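Local coordinates for calmodulin, putative (Toxoplasma gondii, PDB 6TJ6), which is a calmodulin-like EF-hand protein that binds calcium and is probably related to the essential light chains of myosin, at residues Cys35-Thr40 and Ala65-Glu70; Gly86-Asp91 and Gly122-Ala127. All coordinates share one frame; numbering follows the deposited sequence.

Contact 1: Cys35-Thr40 and Ala65-Glu70; sequences CGVSPT and ASYNPE
Gly36 and Pro69 bring the two backbones closest, with their CA atoms 5.2 Å apart, where the non-helical segment Cys35-Thr40 passes the turn that leads into helix 69-78. The case illustrates how one aromatic side chain can join two loops by both of its characters, polar at the tip and apolar along the ring. Tyr67 has CG anti to its backbone N (chi1 -175°), and its ring reaches across to the run from Gly36 to Ser38. At the far end the phenol OH of Tyr67 accepts a hydrogen bond from Ser38 N at 3.2 Å, nearly straight at 165°, while Ser38 CB packs beside the same oxygen. At CE1 of Tyr67, Gly36 O meets the edge close to the ring plane, 3.7 Å away. Val37 sits over the face instead. Its CG1 is 4.2 Å above the Tyr67 ring plane, displaced toward the rim, and its CG2 comes to 4.0 Å from Tyr67 CD1. The other branch of the grip is Pro69, whose CB lies 3.7 Å from Gly36 O and whose CG lies 3.9 Å from Cys35 O. At Gly36 (phi 85°) a side chain would point at Pro69, tight against its CB, and press on Cys35 O, so the close passage fits a glycine. Val37 and Pro69 both touch Leu64 of helix 53-64, Pro69 also meets Leu134 of helix 127-134, and Ser38 packs on an apolar side chain of another protein's chain. Here the contact joins the linker between helices 26-34 and 41-46 to the turn before helix 69-78, which continues into the C-terminal EF-hand pair.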
loop_
_atom_site.group_PDB
_atom_site.type_symbol
_atom_site.label_atom_id
_atom_site.label_comp_id
_atom_site.label_asym_id
_atom_site.label_seq_id
_atom_site.Cartn_x
_atom_site.Cartn_y
_atom_site.Cartn_z
ATOM N N CYS A 35 4.414 9.771 -10.959
ATOM C CA CYS A 35 5.024 8.859 -11.916
ATOM C C CYS A 35 5.968 9.569 -12.877
ATOM O O CYS A 35 6.404 8.962 -13.862
ATOM C CB CYS A 35 3.937 8.113 -12.692
ATOM S SG CYS A 35 2.841 7.128 -11.638
ATOM N N GLY A 36 6.289 10.835 -12.616
ATOM C CA GLY A 36 7.194 11.591 -13.453
ATOM C C GLY A 36 6.566 12.265 -14.650
ATOM O O GLY A 36 7.295 12.668 -15.563
ATOM N N VAL A 37 5.244 12.404 -14.683
ATOM C CA VAL A 37 4.547 13.032 -15.799
ATOM C C VAL A 37 4.109 14.430 -15.388
ATOM O O VAL A 37 3.453 14.609 -14.353
ATOM C CB VAL A 37 3.342 12.188 -16.251
ATOM C CG1 VAL A 37 2.559 12.925 -17.326
ATOM C CG2 VAL A 37 3.811 10.833 -16.763
ATOM N N SER A 38 4.479 15.424 -16.194
ATOM C CA SER A 38 4.002 16.789 -16.018
ATOM C C SER A 38 2.911 17.070 -17.042
ATOM O O SER A 38 3.215 17.462 -18.175
ATOM C CB SER A 38 5.142 17.797 -16.175
ATOM O OG SER A 38 6.196 17.529 -15.271
ATOM N N PRO A 39 1.641 16.876 -16.694
ATOM C CA PRO A 39 0.573 17.123 -17.668
ATOM C C PRO A 39 0.495 18.593 -18.047
ATOM O O PRO A 39 0.795 19.484 -17.248
ATOM C CB PRO A 39 -0.694 16.670 -16.931
ATOM C CG PRO A 39 -0.350 16.793 -15.484
ATOM C CD PRO A 39 1.111 16.455 -15.385
ATOM N N THR A 40 0.100 18.837 -19.293
ATOM C CA THR A 40 -0.093 20.195 -19.764
ATOM C C THR A 40 -1.296 20.823 -19.061
ATOM O O THR A 40 -2.162 20.115 -18.541
ATOM C CB THR A 40 -0.299 20.213 -21.276
ATOM O OG1 THR A 40 -1.550 19.591 -21.598
ATOM C CG2 THR A 40 0.832 19.472 -21.978
ATOM N N ALA A 65 2.469 6.467 -23.669
ATOM C CA ALA A 65 2.709 6.058 -25.046
ATOM C C ALA A 65 3.298 7.180 -25.887
ATOM O O ALA A 65 3.862 6.910 -26.952
ATOM C CB ALA A 65 1.409 5.559 -25.676
ATOM N N SER A 66 3.181 8.429 -25.440
ATOM C CA SER A 66 3.733 9.570 -26.160
ATOM C C SER A 66 4.644 10.433 -25.300
ATOM O O SER A 66 5.106 11.479 -25.770
ATOM C CB SER A 66 2.600 10.435 -26.728
ATOM O OG SER A 66 1.871 11.061 -25.686
ATOM N N TYR A 67 4.923 10.025 -24.064
ATOM C CA TYR A 67 5.644 10.848 -23.097
ATOM C C TYR A 67 6.574 9.943 -22.304
ATOM O O TYR A 67 6.103 9.061 -21.579
ATOM C CB TYR A 67 4.657 11.568 -22.170
ATOM C CG TYR A 67 5.250 12.554 -21.178
ATOM C CD1 TYR A 67 5.835 12.118 -19.994
ATOM C CD2 TYR A 67 5.175 13.921 -21.405
ATOM C CE1 TYR A 67 6.357 13.018 -19.084
ATOM C CE2 TYR A 67 5.692 14.825 -20.501
ATOM C CZ TYR A 67 6.280 14.369 -19.342
ATOM O OH TYR A 67 6.795 15.269 -18.441
ATOM N N ASN A 68 7.883 10.152 -22.444
ATOM C CA ASN A 68 8.856 9.356 -21.711
ATOM C C ASN A 68 9.294 10.117 -20.469
ATOM O O ASN A 68 9.986 11.139 -20.594
ATOM C CB ASN A 68 10.062 9.024 -22.589
ATOM C CG ASN A 68 11.033 8.067 -21.916
ATOM O OD1 ASN A 68 10.800 7.606 -20.798
ATOM N ND2 ASN A 68 12.124 7.756 -22.605
ATOM N N PRO A 69 8.926 9.665 -19.265
ATOM C CA PRO A 69 9.294 10.418 -18.051
ATOM C C PRO A 69 10.785 10.662 -17.889
ATOM O O PRO A 69 11.186 11.778 -17.536
ATOM C CB PRO A 69 8.740 9.531 -16.927
ATOM C CG PRO A 69 7.602 8.809 -17.550
ATOM C CD PRO A 69 8.026 8.540 -18.967
ATOM N N GLU A 70 11.618 9.649 -18.127
ATOM C CA GLU A 70 13.057 9.805 -17.931
ATOM C C GLU A 70 13.607 10.945 -18.782
ATOM O O GLU A 70 14.305 11.837 -18.278
ATOM C CB GLU A 70 13.767 8.491 -18.263
ATOM C CG GLU A 70 15.278 8.544 -18.126
ATOM C CD GLU A 70 15.937 7.205 -18.401
ATOM O OE1 GLU A 70 15.863 6.725 -19.552
ATOM O OE2 GLU A 70 16.524 6.627 -17.462
#

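Contact 2: Gly86-Asp91 and Gly122-Ala127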
loop_
_atom_site.group_PDB
_atom_site.type_symbol
_atom_site.label_atom_id
_atom_site.label_comp_id
_atom_site.label_asym_id
_atom_site.label_seq_id
_atom_site.Cartn_x
_atom_site.Cartn_y
_atom_site.Cartn_z
ATOM N N GLY A 86 26.208 18.003 -17.401
ATOM C CA GLY A 86 25.352 17.001 -16.801
ATOM C C GLY A 86 25.117 17.191 -15.322
ATOM O O GLY A 86 24.829 16.217 -14.622
ATOM N N THR A 87 25.235 18.421 -14.819
ATOM C CA THR A 87 25.102 18.687 -13.394
ATOM C C THR A 87 24.243 19.923 -13.162
ATOM O O THR A 87 24.179 20.822 -14.003
ATOM C CB THR A 87 26.462 18.902 -12.715
ATOM O OG1 THR A 87 26.978 20.191 -13.070
ATOM C CG2 THR A 87 27.467 17.831 -13.117
ATOM N N VAL A 88 23.587 19.958 -12.000
ATOM C CA VAL A 88 22.890 21.147 -11.525
ATOM C C VAL A 88 23.286 21.391 -10.074
ATOM O O VAL A 88 23.633 20.461 -9.339
ATOM C CB VAL A 88 21.352 21.037 -11.655
ATOM C CG1 VAL A 88 20.944 20.825 -13.105
ATOM C CG2 VAL A 88 20.804 19.932 -10.760
ATOM N N SER A 89 23.228 22.658 -9.667
ATOM C CA SER A 89 23.635 23.044 -8.323
ATOM C C SER A 89 22.664 22.493 -7.283
ATOM O O SER A 89 21.444 22.618 -7.427
ATOM C CB SER A 89 23.720 24.565 -8.217
ATOM O OG SER A 89 23.589 24.985 -6.871
ATOM N N ALA A 90 23.214 21.893 -6.225
ATOM C CA ALA A 90 22.372 21.274 -5.207
ATOM C C ALA A 90 21.646 22.320 -4.367
ATOM O O ALA A 90 20.464 22.152 -4.044
ATOM C CB ALA A 90 23.214 20.360 -4.316
ATOM N N ASP A 91 22.333 23.406 -3.999
ATOM C CA ASP A 91 21.699 24.410 -3.152
ATOM C C ASP A 91 20.649 25.207 -3.916
ATOM O O ASP A 91 19.650 25.634 -3.325
ATOM C CB ASP A 91 22.757 25.334 -2.546
ATOM C CG ASP A 91 22.273 26.025 -1.284
ATOM N N GLY A 122 28.312 19.331 -4.199
ATOM C CA GLY A 122 27.559 20.526 -4.521
ATOM C C GLY A 122 26.879 20.493 -5.869
ATOM O O GLY A 122 26.115 21.414 -6.182
ATOM N N LYS A 123 27.138 19.471 -6.674
ATOM C CA LYS A 123 26.525 19.248 -7.971
ATOM C C LYS A 123 25.598 18.043 -7.886
ATOM O O LYS A 123 25.628 17.268 -6.928
ATOM C CB LYS A 123 27.603 19.035 -9.041
ATOM C CG LYS A 123 27.897 20.255 -9.900
ATOM C CD LYS A 123 27.893 21.545 -9.106
ATOM C CE LYS A 123 27.603 22.722 -10.022
ATOM N NZ LYS A 123 27.587 24.015 -9.290
ATOM N N ILE A 124 24.755 17.899 -8.905
ATOM C CA ILE A 124 23.843 16.767 -9.021
ATOM C C ILE A 124 23.894 16.270 -10.456
ATOM O O ILE A 124 23.595 17.027 -11.386
ATOM C CB ILE A 124 22.401 17.140 -8.637
ATOM C CG1 ILE A 124 22.314 17.513 -7.155
ATOM C CG2 ILE A 124 21.452 15.993 -8.964
ATOM C CD1 ILE A 124 20.903 17.807 -6.688
ATOM N N GLN A 125 24.248 14.998 -10.636
ATOM C CA GLN A 125 24.340 14.431 -11.976
ATOM C C GLN A 125 22.992 14.368 -12.690
ATOM O O GLN A 125 22.962 14.073 -13.889
ATOM C CB GLN A 125 24.962 13.034 -11.904
ATOM C CG GLN A 125 26.319 12.976 -11.205
ATOM C CD GLN A 125 27.447 13.561 -12.038
ATOM O OE1 GLN A 125 27.457 14.752 -12.348
ATOM N NE2 GLN A 125 28.408 12.721 -12.402
ATOM N N TYR A 126 21.899 14.667 -11.985
ATOM C CA TYR A 126 20.499 14.569 -12.405
ATOM C C TYR A 126 20.161 13.433 -13.374
ATOM O O TYR A 126 19.125 12.785 -13.201
ATOM C CB TYR A 126 19.999 15.917 -12.954
ATOM C CG TYR A 126 20.591 16.467 -14.239
ATOM C CD1 TYR A 126 20.185 15.994 -15.480
ATOM C CD2 TYR A 126 21.490 17.526 -14.208
ATOM C CE1 TYR A 126 20.698 16.523 -16.652
ATOM C CE2 TYR A 126 22.004 18.062 -15.376
ATOM C CZ TYR A 126 21.607 17.555 -16.595
ATOM O OH TYR A 126 22.117 18.081 -17.761
ATOM N N ALA A 127 20.988 13.168 -14.387
ATOM C CA ALA A 127 20.751 11.993 -15.222
ATOM C C ALA A 127 20.821 10.720 -14.386
ATOM O O ALA A 127 19.862 9.940 -14.325
ATOM C CB ALA A 127 21.757 11.945 -16.372
#
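The Tyr126 ring has Gly86 O over one face, 3.6 Å from CD2, and the peptide atoms Thr87 C and Val88 N in its plane at the edge. Val88 CG1 approaches obliquely from the other side of that plane, 3.5 Å from Tyr126 CD2, and the two side chains cross at about a right angle. A chi1 of 66° puts CG of Tyr126 between the backbone N and the carbonyl carbon. Beyond the pair, the Tyr126 hydroxyl hydrogen-bonds to Asp81 OD2, and the Phe77 ring meets the tyrosine with its plane nearly parallel. Beside the aromatic group the backbones pair only loosely, in an antiparallel sense. Val88 N donates to Ile124 O at 3.0 Å, and the return bond from Ile124 N to Val88 O is weak. Farther on, Ala90 N gives Gly122 O a straighter bond of 2.9 Å (166°), although the donor stands 42° out of the carbonyl plane. Val88 CG2 touches Ile124 CB at 3.9 Å, and the Ile124 CG1 and CD1 atoms reach Ala90. On the side of Lys123, away from Val88 and Ile124, its chain bends at chi2 and its CG presses on Thr87 CB at 3.4 Å, closer than usual van der Waals contact, while Thr87 OG1 bonds to Asp85 OD1. As a worked example, these features are consistent with the short antiparallel pairing that links the loops of paired EF-hands, though weakly bonded here; no metal is bound to the probable EF-hand loop from Asp81 to Glu92.

Overall arrangement
Contact 1 lies at the start of helix 69-78, its centre about 9 Å from the centre of the chain; contact 2, its centre about 17 Å from that point, lies beyond the loop that follows the helix, though Tyr126 packs back on it. The centres of the two contacts are 21 Å apart and they do not touch. Both mix buried and partly exposed residues, yet they differ in chemistry. Contact 1 joins loop to loop with one hydrogen bond, from a backbone N to a phenol oxygen, and apolar packing, burying little surface; contact 2 buries more than twice as much and has three backbone bonds, one of them weak, beside its side-chain packing.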